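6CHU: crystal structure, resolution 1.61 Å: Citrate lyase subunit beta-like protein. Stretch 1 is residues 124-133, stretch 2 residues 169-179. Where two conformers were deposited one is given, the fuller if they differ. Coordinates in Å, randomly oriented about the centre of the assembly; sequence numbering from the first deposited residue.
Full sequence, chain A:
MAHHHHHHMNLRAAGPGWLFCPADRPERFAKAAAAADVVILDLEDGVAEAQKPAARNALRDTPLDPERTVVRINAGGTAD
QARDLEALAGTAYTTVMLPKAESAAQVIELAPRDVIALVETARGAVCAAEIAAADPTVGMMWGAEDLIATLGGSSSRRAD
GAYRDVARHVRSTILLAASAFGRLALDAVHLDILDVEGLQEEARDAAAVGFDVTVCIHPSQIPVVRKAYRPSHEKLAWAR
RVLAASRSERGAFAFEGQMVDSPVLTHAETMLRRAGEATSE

Stretch 1 124-133: GAVCAAEIAA
Stretch 2, residues 169-179: HVRSTILLAAS

The contact between residues 124-133 and 169-179 of this citrate lyase subunit beta-like protein is a small, mainly apolar helix-helix packing, in which alanines let two backbones approach closely without any hydrogen bond crossing between them. Stretch 2 is one continuous helix, with phi/psi near -65/-43. Stretch 1 is helical through Val 126, breaks at Cys 127 (-103/18), which also occupies the N-cap position of the next segment, and resumes at Ala 128. The second segment runs in broadly the same direction as its partner, at a crossing angle of -37°, with the axes 8.6 Å apart at closest approach.

The register follows from CA-CA distances of 6.1 Å for Ala 125 and Val 170, 5.0 Å for Ala 129 and Ala 177, and 5.7 Å for Ala 132 and Ala 178. At the first of these levels, Ala 125 CB lies 3.9 Å from Val 170 CG2, the valine being in the t rotamer.

Thr 173 points toward stretch 1. With chi1 at -63° (m), Thr 173 donates from OG1 to His 169 O at 2.8 Å, within its own helix, while its CG2 packs 3.7 Å from both Ala 125 O and Ala 128 CB. A threonine thus satisfies its hydroxyl locally and still offers an apolar surface. Ile 174 projects sideways, but chi1 of -98° and chi2 of 60° bring its CD1 to 4.1 Å from Ala 128 CB.

Ala 177 is the pivot of the tighter end. Ala 177 CB sits 3.8 Å from Ala 128 O and 4.0 Å from the CB atoms of both Ala 128 and Ala 132; Ala 132 CB in turn reaches Ala 177 O at 3.4 Å. Short side chains suit this closeness, because methyls here rest directly against backbone. Together the stretches bury 278 Å², both sides summed, while Glu 130 remains exposed, clear of the contact.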

# COMPACT_ATOMS: atom_id res chain seq x y z
N GLY A 124 8.50 10.87 -1.67
CA GLY A 124 9.05 9.91 -2.61
C GLY A 124 8.18 8.68 -2.75
O GLY A 124 8.04 8.12 -3.84
N ALA A 125 7.60 8.23 -1.64
CA ALA A 125 6.72 7.06 -1.69
C ALA A 125 5.46 7.37 -2.48
O ALA A 125 5.01 6.55 -3.30
CB ALA A 125 6.36 6.60 -0.27
N VAL A 126 4.87 8.54 -2.26
CA VAL A 126 3.67 8.96 -2.97
C VAL A 126 3.93 9.08 -4.47
O VAL A 126 3.04 8.83 -5.29
CB VAL A 126 3.14 10.29 -2.39
CG1 VAL A 126 2.06 10.89 -3.27
CG2 VAL A 126 2.62 10.08 -0.98
N CYS A 127 5.15 9.47 -4.84
CA CYS A 127 5.54 9.71 -6.22
C CYS A 127 6.36 8.57 -6.81
O CYS A 127 7.02 8.77 -7.84
CB CYS A 127 6.33 11.02 -6.33
SG CYS A 127 5.32 12.46 -5.95
N ALA A 128 6.33 7.38 -6.20
CA ALA A 128 7.25 6.31 -6.59
C ALA A 128 7.08 5.92 -8.06
O ALA A 128 8.07 5.65 -8.75
CB ALA A 128 7.08 5.09 -5.67
N ALA A 129 5.84 5.82 -8.55
CA ALA A 129 5.64 5.41 -9.94
C ALA A 129 6.20 6.45 -10.91
O ALA A 129 6.81 6.10 -11.93
CB ALA A 129 4.15 5.19 -10.21
N GLU A 130 5.99 7.73 -10.62
CA GLU A 130 6.53 8.77 -11.49
C GLU A 130 8.05 8.77 -11.48
O GLU A 130 8.70 9.01 -12.51
CB GLU A 130 5.98 10.13 -11.06
CG GLU A 130 4.45 10.31 -11.28
CD GLU A 130 3.56 9.36 -10.45
OE1 GLU A 130 3.95 8.90 -9.34
OE2 GLU A 130 2.43 9.07 -10.93
N ILE A 131 8.64 8.52 -10.32
CA ILE A 131 10.10 8.45 -10.22
C ILE A 131 10.63 7.25 -11.00
O ILE A 131 11.61 7.36 -11.76
CB ILE A 131 10.50 8.38 -8.73
CG1 ILE A 131 10.15 9.71 -8.05
CG2 ILE A 131 11.97 8.08 -8.58
CD1 ILE A 131 10.26 9.65 -6.51
N ALA A 132 10.00 6.09 -10.84
CA ALA A 132 10.45 4.89 -11.55
C ALA A 132 10.32 5.03 -13.06
O ALA A 132 11.14 4.49 -13.81
CB ALA A 132 9.67 3.66 -11.07
N ALA A 133 9.28 5.72 -13.53
CA ALA A 133 9.04 5.85 -14.96
C ALA A 133 9.96 6.87 -15.63
O ALA A 133 10.05 6.88 -16.87
CB ALA A 133 7.59 6.24 -15.21
N HIS A 169 5.04 -0.97 3.90
CA HIS A 169 4.23 -0.41 2.82
C HIS A 169 5.11 0.23 1.75
O HIS A 169 4.91 0.02 0.55
CB HIS A 169 3.26 0.62 3.43
CG HIS A 169 2.22 1.14 2.49
ND1 HIS A 169 0.93 0.64 2.46
CD2 HIS A 169 2.24 2.16 1.61
CE1 HIS A 169 0.22 1.32 1.58
NE2 HIS A 169 0.99 2.25 1.05
N VAL A 170 6.11 1.02 2.18
CA VAL A 170 7.01 1.67 1.22
C VAL A 170 7.88 0.64 0.51
O VAL A 170 8.17 0.77 -0.69
CB VAL A 170 7.83 2.75 1.95
CG1 VAL A 170 8.96 3.28 1.05
CG2 VAL A 170 6.91 3.89 2.42
N ARG A 171 8.32 -0.39 1.23
CA ARG A 171 9.08 -1.48 0.61
C ARG A 171 8.33 -2.09 -0.57
O ARG A 171 8.88 -2.23 -1.67
CB ARG A 171 9.37 -2.55 1.65
CG ARG A 171 10.30 -3.67 1.20
CD ARG A 171 10.42 -4.65 2.36
NE ARG A 171 11.54 -5.58 2.23
CZ ARG A 171 11.69 -6.64 3.02
NH1 ARG A 171 10.78 -6.90 3.95
NH2 ARG A 171 12.74 -7.44 2.87
N SER A 172 7.08 -2.49 -0.35
CA SER A 172 6.25 -3.02 -1.44
C SER A 172 6.02 -1.98 -2.53
O SER A 172 6.03 -2.31 -3.72
CB SER A 172 4.91 -3.52 -0.89
OG SER A 172 5.10 -4.61 0.00
N THR A 173 5.78 -0.72 -2.14
CA THR A 173 5.59 0.34 -3.12
C THR A 173 6.77 0.42 -4.08
O THR A 173 6.60 0.51 -5.31
CB THR A 173 5.38 1.68 -2.41
OG1 THR A 173 4.18 1.62 -1.63
CG2 THR A 173 5.26 2.82 -3.43
N ILE A 174 7.99 0.38 -3.55
CA ILE A 174 9.19 0.54 -4.37
C ILE A 174 9.43 -0.68 -5.24
O ILE A 174 9.83 -0.56 -6.40
CB ILE A 174 10.40 0.87 -3.47
CG1 ILE A 174 10.64 2.37 -3.47
CG2 ILE A 174 11.67 0.10 -3.87
CD1 ILE A 174 9.48 3.14 -2.98
N LEU A 175 9.20 -1.88 -4.70
CA LEU A 175 9.34 -3.09 -5.49
C LEU A 175 8.39 -3.08 -6.68
O LEU A 175 8.78 -3.38 -7.82
CB LEU A 175 9.08 -4.31 -4.61
CG LEU A 175 9.03 -5.65 -5.34
CD1 LEU A 175 10.36 -5.92 -6.04
CD2 LEU A 175 8.67 -6.79 -4.37
N LEU A 176 7.14 -2.70 -6.44
CA LEU A 176 6.15 -2.69 -7.52
C LEU A 176 6.45 -1.60 -8.54
O LEU A 176 6.34 -1.82 -9.75
CB LEU A 176 4.75 -2.52 -6.92
CG LEU A 176 4.26 -3.72 -6.10
CD1 LEU A 176 3.06 -3.28 -5.24
CD2 LEU A 176 3.86 -4.88 -7.00
N ALA A 177 6.80 -0.40 -8.07
CA ALA A 177 7.09 0.69 -9.01
C ALA A 177 8.31 0.35 -9.87
O ALA A 177 8.29 0.57 -11.08
CB ALA A 177 7.31 1.99 -8.24
N ALA A 178 9.36 -0.19 -9.25
CA ALA A 178 10.54 -0.59 -10.02
C ALA A 178 10.18 -1.62 -11.07
O ALA A 178 10.51 -1.47 -12.26
CB ALA A 178 11.62 -1.14 -9.07
N SER A 179 9.48 -2.68 -10.66
CA SER A 179 9.20 -3.77 -11.59
C SER A 179 8.22 -3.36 -12.68
O SER A 179 8.30 -3.86 -13.80
CB SER A 179 8.68 -4.98 -10.81
OG SER A 179 8.55 -6.10 -11.66